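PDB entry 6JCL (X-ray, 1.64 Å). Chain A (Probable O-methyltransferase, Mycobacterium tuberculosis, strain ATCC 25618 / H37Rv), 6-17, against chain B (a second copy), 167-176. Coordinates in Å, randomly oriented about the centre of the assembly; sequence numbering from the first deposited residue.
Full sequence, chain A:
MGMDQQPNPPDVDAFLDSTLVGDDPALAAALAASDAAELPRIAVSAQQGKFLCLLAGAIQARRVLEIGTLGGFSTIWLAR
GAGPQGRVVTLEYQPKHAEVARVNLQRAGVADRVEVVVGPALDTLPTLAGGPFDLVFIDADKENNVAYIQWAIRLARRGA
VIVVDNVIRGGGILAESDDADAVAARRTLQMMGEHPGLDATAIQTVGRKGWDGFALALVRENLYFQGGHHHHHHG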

ATOM      1  N   GLN A   6      17.876 -19.736   8.198  1.00 54.72           N
ATOM      2  CA  GLN A   6      17.584 -18.314   8.249  1.00 49.34           C
ATOM      3  C   GLN A   6      16.095 -18.080   8.010  1.00 38.74           C
ATOM      4  O   GLN A   6      15.439 -18.857   7.313  1.00 34.06           O
ATOM      5  CB  GLN A   6      18.403 -17.563   7.204  1.00 51.49           C
ATOM      6  N   PRO A   7      15.538 -16.998   8.547  1.00 29.88           N
ATOM      7  CA  PRO A   7      14.119 -16.725   8.307  1.00 25.09           C
ATOM      8  C   PRO A   7      13.832 -16.481   6.832  1.00 22.68           C
ATOM      9  O   PRO A   7      14.651 -15.944   6.081  1.00 25.73           O
ATOM     10  CB  PRO A   7      13.838 -15.479   9.163  1.00 27.97           C
ATOM     11  CG  PRO A   7      14.902 -15.529  10.244  1.00 34.40           C
ATOM     12  CD  PRO A   7      16.120 -16.072   9.537  1.00 35.10           C
ATOM     13  N   ASN A   8      12.650 -16.886   6.428  1.00 25.06           N
ATOM     14  CA  ASN A   8      12.197 -16.729   5.057  1.00 19.74           C
ATOM     15  C   ASN A   8      10.904 -15.922   5.100  1.00 18.74           C
ATOM     16  O   ASN A   8      10.371 -15.679   6.193  1.00 19.19           O
ATOM     17  CB  ASN A   8      11.978 -18.096   4.396  1.00 24.47           C
ATOM     18  CG  ASN A   8      11.144 -19.029   5.251  1.00 30.34           C
ATOM     19  OD1 ASN A   8      10.053 -18.681   5.703  1.00 23.60           O
ATOM     20  ND2 ASN A   8      11.656 -20.236   5.472  1.00 38.50           N
ATOM     21  N   PRO A   9      10.398 -15.451   3.966  1.00 17.98           N
ATOM     22  CA  PRO A   9       9.219 -14.557   3.998  1.00 17.28           C
ATOM     23  C   PRO A   9       7.997 -15.245   4.585  1.00 19.08           C
ATOM     24  O   PRO A   9       7.240 -14.605   5.327  1.00 16.94           O
ATOM     25  CB  PRO A   9       9.026 -14.155   2.525  1.00 16.61           C
ATOM     26  CG  PRO A   9      10.479 -14.233   1.967  1.00 17.11           C
ATOM     27  CD  PRO A   9      11.054 -15.466   2.639  1.00 18.50           C
ATOM     28  N   PRO A  10       7.744 -16.541   4.310  1.00 17.76           N
ATOM     29  CA  PRO A  10       6.612 -17.180   5.018  1.00 19.03           C
ATOM     30  C   PRO A  10       6.727 -17.136   6.535  1.00 19.55           C
ATOM     31  O   PRO A  10       5.724 -16.849   7.215  1.00 20.50           O
ATOM     32  CB  PRO A  10       6.640 -18.627   4.495  1.00 20.15           C
ATOM     33  CG  PRO A  10       7.155 -18.461   3.086  1.00 23.56           C
ATOM     34  CD  PRO A  10       8.243 -17.408   3.220  1.00 19.04           C
ATOM     35  N   ASP A  11       7.925 -17.385   7.083  1.00 19.28           N
ATOM     36  CA  ASP A  11       8.130 -17.289   8.530  1.00 19.57           C
ATOM     37  C   ASP A  11       7.830 -15.887   9.037  1.00 19.34           C
ATOM     38  O   ASP A  11       7.225 -15.716  10.102  1.00 19.63           O
ATOM     39  CB  ASP A  11       9.576 -17.615   8.911  1.00 21.92           C
ATOM     40  CG  ASP A  11       9.974 -19.050   8.622  1.00 33.08           C
ATOM     41  OD1 ASP A  11       9.136 -19.958   8.762  1.00 31.35           O
ATOM     42  OD2 ASP A  11      11.144 -19.250   8.237  1.00 35.33           O
ATOM     43  N   VAL A  12       8.296 -14.874   8.308  1.00 18.85           N
ATOM     44  CA  VAL A  12       8.045 -13.495   8.705  1.00 18.28           C
ATOM     45  C   VAL A  12       6.549 -13.198   8.673  1.00 17.74           C
ATOM     46  O   VAL A  12       6.012 -12.581   9.599  1.00 18.40           O
ATOM     47  CB  VAL A  12       8.840 -12.532   7.816  1.00 18.57           C
ATOM     48  CG1 VAL A  12       8.410 -11.082   8.093  1.00 21.63           C
ATOM     49  CG2 VAL A  12      10.328 -12.713   8.096  1.00 18.84           C
ATOM     50  N   ASP A  13       5.845 -13.679   7.647  1.00 17.92           N
ATOM     51  CA  ASP A  13       4.399 -13.452   7.588  1.00 17.90           C
ATOM     52  C   ASP A  13       3.681 -14.100   8.760  1.00 17.38           C
ATOM     53  O   ASP A  13       2.679 -13.566   9.247  1.00 18.57           O
ATOM     54  CB  ASP A  13       3.795 -13.985   6.292  1.00 16.28           C
ATOM     55  CG  ASP A  13       3.458 -12.876   5.280  1.00 20.93           C
ATOM     56  OD1 ASP A  13       3.857 -11.699   5.467  1.00 19.05           O
ATOM     57  OD2 ASP A  13       2.779 -13.195   4.284  1.00 21.30           O
ATOM     58  N   ALA A  14       4.133 -15.278   9.197  1.00 18.62           N
ATOM     59  CA  ALA A  14       3.498 -15.897  10.354  1.00 19.90           C
ATOM     60  C   ALA A  14       3.634 -15.011  11.586  1.00 20.63           C
ATOM     61  O   ALA A  14       2.675 -14.856  12.353  1.00 20.47           O
ATOM     62  CB  ALA A  14       4.086 -17.281  10.610  1.00 20.32           C
ATOM     63  N   PHE A  15       4.815 -14.408  11.783  1.00 19.32           N
ATOM     64  CA  PHE A  15       5.007 -13.468  12.882  1.00 19.79           C
ATOM     65  C   PHE A  15       4.104 -12.243  12.718  1.00 19.24           C
ATOM     66  O   PHE A  15       3.451 -11.807  13.674  1.00 19.68           O
ATOM     67  CB  PHE A  15       6.488 -13.061  12.963  1.00 20.09           C
ATOM     68  CG  PHE A  15       6.771 -11.907  13.895  1.00 20.54           C
ATOM     69  CD1 PHE A  15       6.924 -12.111  15.269  1.00 21.58           C
ATOM     70  CD2 PHE A  15       6.923 -10.619  13.392  1.00 22.62           C
ATOM     71  CE1 PHE A  15       7.201 -11.020  16.129  1.00 22.21           C
ATOM     72  CE2 PHE A  15       7.193  -9.545  14.237  1.00 21.45           C
ATOM     73  CZ  PHE A  15       7.330  -9.746  15.601  1.00 23.51           C
ATOM     74  N   LEU A  16       4.046 -11.689  11.506  1.00 18.38           N
ATOM     75  CA  LEU A  16       3.210 -10.520  11.270  1.00 17.96           C
ATOM     76  C   LEU A  16       1.743 -10.850  11.515  1.00 17.99           C
ATOM     77  O   LEU A  16       1.008 -10.040  12.091  1.00 18.21           O
ATOM     78  CB  LEU A  16       3.419 -10.005   9.840  1.00 17.15           C
ATOM     79  CG  LEU A  16       4.820  -9.502   9.452  1.00 18.17           C
ATOM     80  CD1 LEU A  16       4.842  -9.072   8.000  1.00 17.26           C
ATOM     81  CD2 LEU A  16       5.238  -8.347  10.337  1.00 19.08           C
ATOM     82  N   ASP A  17       1.299 -12.038  11.089  1.00 18.39           N
ATOM     83  CA  ASP A  17      -0.080 -12.446  11.345  1.00 21.29           C
ATOM     84  C   ASP A  17      -0.362 -12.485  12.844  1.00 25.73           C
ATOM     85  O   ASP A  17      -1.354 -11.917  13.317  1.00 21.37           O
ATOM     86  CB  ASP A  17      -0.361 -13.813  10.710  1.00 20.10           C
ATOM     87  CG  ASP A  17      -0.465 -13.756   9.202  1.00 20.92           C
ATOM     88  OD1 ASP A  17      -0.427 -12.654   8.613  1.00 22.35           O
ATOM     89  OD2 ASP A  17      -0.599 -14.840   8.581  1.00 23.25           O
TER
ATOM     90  N   VAL B 167      10.669  -2.080   7.992  1.00 14.25           N
ATOM     91  CA  VAL B 167      10.315  -2.816   9.198  1.00 14.86           C
ATOM     92  C   VAL B 167      10.616  -4.310   9.109  1.00 14.85           C
ATOM     93  O   VAL B 167      10.306  -5.027  10.066  1.00 15.24           O
ATOM     94  CB  VAL B 167       8.838  -2.615   9.596  1.00 15.94           C
ATOM     95  CG1 VAL B 167       8.507  -1.126   9.784  1.00 17.29           C
ATOM     96  CG2 VAL B 167       7.868  -3.292   8.584  1.00 14.68           C
ATOM     97  N   ILE B 168      11.234  -4.805   8.023  1.00 14.84           N
ATOM     98  CA  ILE B 168      11.477  -6.239   7.857  1.00 15.21           C
ATOM     99  C   ILE B 168      12.969  -6.572   7.849  1.00 15.76           C
ATOM    100  O   ILE B 168      13.393  -7.570   8.469  1.00 16.93           O
ATOM    101  CB  ILE B 168      10.787  -6.783   6.579  1.00 16.35           C
ATOM    102  CG1 ILE B 168       9.267  -6.490   6.607  1.00 14.58           C
ATOM    103  CG2 ILE B 168      11.025  -8.306   6.425  1.00 15.47           C
ATOM    104  CD1 ILE B 168       8.541  -7.191   7.755  1.00 15.63           C
ATOM    105  N   ARG B 169      13.778  -5.760   7.158  1.00 15.64           N
ATOM    106  CA  ARG B 169      15.252  -5.833   7.171  1.00 16.59           C
ATOM    107  C   ARG B 169      15.774  -7.243   6.877  1.00 18.27           C
ATOM    108  O   ARG B 169      16.512  -7.846   7.662  1.00 18.59           O
ATOM    109  CB  ARG B 169      15.803  -5.301   8.490  1.00 18.04           C
ATOM    110  CG  ARG B 169      15.483  -3.799   8.643  1.00 24.67           C
ATOM    111  CD  ARG B 169      16.051  -3.210   9.876  1.00 33.06           C
ATOM    112  NE  ARG B 169      17.508  -3.057   9.893  1.00 30.10           N
ATOM    113  CZ  ARG B 169      18.197  -2.071   9.314  1.00 31.56           C
ATOM    114  NH1 ARG B 169      19.520  -2.030   9.458  1.00 27.84           N
ATOM    115  NH2 ARG B 169      17.590  -1.132   8.600  1.00 28.32           N
ATOM    116  N   GLY B 170      15.360  -7.767   5.718  1.00 18.11           N
ATOM    117  CA  GLY B 170      15.846  -9.072   5.265  1.00 17.67           C
ATOM    118  C   GLY B 170      15.516 -10.210   6.209  1.00 17.93           C
ATOM    119  O   GLY B 170      16.251 -11.206   6.261  1.00 21.43           O
ATOM    120  N   GLY B 171      14.433 -10.090   6.972  1.00 19.24           N
ATOM    121  CA  GLY B 171      14.094 -11.111   7.933  1.00 20.33           C
ATOM    122  C   GLY B 171      14.828 -10.989   9.249  1.00 19.43           C
ATOM    123  O   GLY B 171      14.641 -11.841  10.128  1.00 19.39           O
ATOM    124  N   GLY B 172      15.663  -9.954   9.411  1.00 18.63           N
ATOM    125  CA  GLY B 172      16.414  -9.795  10.643  1.00 19.64           C
ATOM    126  C   GLY B 172      15.544  -9.619  11.869  1.00 19.30           C
ATOM    127  O   GLY B 172      16.020  -9.830  12.993  1.00 22.91           O
ATOM    128  N   ILE B 173      14.275  -9.232  11.684  1.00 19.82           N
ATOM    129  CA  ILE B 173      13.391  -9.105  12.833  1.00 18.58           C
ATOM    130  C   ILE B 173      13.076 -10.455  13.471  1.00 19.43           C
ATOM    131  O   ILE B 173      12.592 -10.498  14.607  1.00 23.30           O
ATOM    132  CB  ILE B 173      12.090  -8.370  12.441  1.00 17.66           C
ATOM    133  CG1 ILE B 173      11.384  -9.082  11.274  1.00 17.29           C
ATOM    134  CG2 ILE B 173      12.387  -6.899  12.093  1.00 18.34           C
ATOM    135  CD1 ILE B 173       9.916  -8.619  11.092  1.00 19.28           C
ATOM    136  N   LEU B 174      13.314 -11.562  12.765  1.00 20.23           N
ATOM    137  CA  LEU B 174      13.123 -12.891  13.321  1.00 21.80           C
ATOM    138  C   LEU B 174      14.426 -13.607  13.645  1.00 27.79           C
ATOM    139  O   LEU B 174      14.385 -14.699  14.207  1.00 32.79           O
ATOM    140  CB  LEU B 174      12.320 -13.778  12.365  1.00 27.51           C
ATOM    141  CG  LEU B 174      10.837 -13.499  12.148  1.00 36.70           C
ATOM    142  CD1 LEU B 174      10.168 -14.781  11.677  1.00 29.40           C
ATOM    143  CD2 LEU B 174      10.190 -12.951  13.403  1.00 39.97           C
ATOM    144  N   ALA B 175      15.563 -13.058  13.256  1.00 24.32           N
ATOM    145  CA  ALA B 175      16.852 -13.722  13.387  1.00 26.91           C
ATOM    146  C   ALA B 175      17.636 -13.102  14.536  1.00 30.08           C
ATOM    147  O   ALA B 175      17.471 -11.925  14.867  1.00 36.74           O
ATOM    148  CB  ALA B 175      17.653 -13.611  12.079  1.00 30.77           C
ATOM    149  N   GLU B 176      18.408 -13.922  15.219  1.00 32.05           N
ATOM    150  CA  GLU B 176      19.345 -13.386  16.204  1.00 45.04           C
ATOM    151  C   GLU B 176      20.363 -12.465  15.528  1.00 45.68           C
ATOM    152  O   GLU B 176      21.562 -12.762  15.532  1.00 53.73           O
ATOM    153  CB  GLU B 176      20.012 -14.516  16.979  1.00 49.53           C
ATOM    154  CG  GLU B 176      19.000 -15.225  17.861  1.00 59.99           C
ATOM    155  CD  GLU B 176      19.619 -15.883  19.063  1.00 69.74           C
ATOM    156  OE1 GLU B 176      18.966 -16.778  19.640  1.00 73.02           O
ATOM    157  OE2 GLU B 176      20.753 -15.508  19.428  1.00 76.42           O
TER
HETATM  158  O   HOH W   1      16.438 -13.991   7.103  1.00 47.31           O

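Two copies of the protein meet here through apolar side chains, and no direct hydrogen bond crosses between the stretches. Together they bury 440 Å².

Gln A6 makes no contact, and its side chain is modelled only to CB. Pro A7 lies close to Gly B171, their CA atoms 5.6 Å apart. Its CG sits 3.8 Å from Leu B174 CB and 3.8 Å from Ala B175 CB. The same CG is 3.7 Å from Gly B171 O, a packing contact. Gly B171 has no side chain. An ideal CB on Gly B171 would lie 3.5 Å from Pro A7 CB, a tight approach. Its backbone angles call for glycine in any case. One water links the chains, donating to Pro A7 O (2.8 Å from the water oxygen) and to Gly B170 O (2.9 Å).

Asn A8 points away from chain B and caps the helix that starts at Pro A9. Asp A11 N donates to Asn A8 OD1 at 2.8 Å. A weak bond returns from Asn A8 N to Asp A11 OD2 at 3.3 Å. Pro A9 and Pro A10 do not reach chain B.

The closest approach of Asp A11 is its backbone O, 3.5 Å from Leu B174 CD1. Its side chain comes near through CB, 4.0 Å from the same CD1, and not through the carboxylate. Val A12 is buried among several partners. Its CG1 lies 3.9 Å from Ile B168 CD1 and 4.2 Å from Ile B173 CD1. Its CG2 lies 4.1 Å from both Gly B171 CA and Leu B174 CD1.

One turn after Asp A11, Phe A15 offers a ring face to Leu B174. Leu B174 CD2 stands 4.0 Å from the Phe A15 ring centroid, 28° off the normal, a CH-pi contact. Leu A16 is buried, and its CD1 is 4.2 Å from Ile B168 CD1.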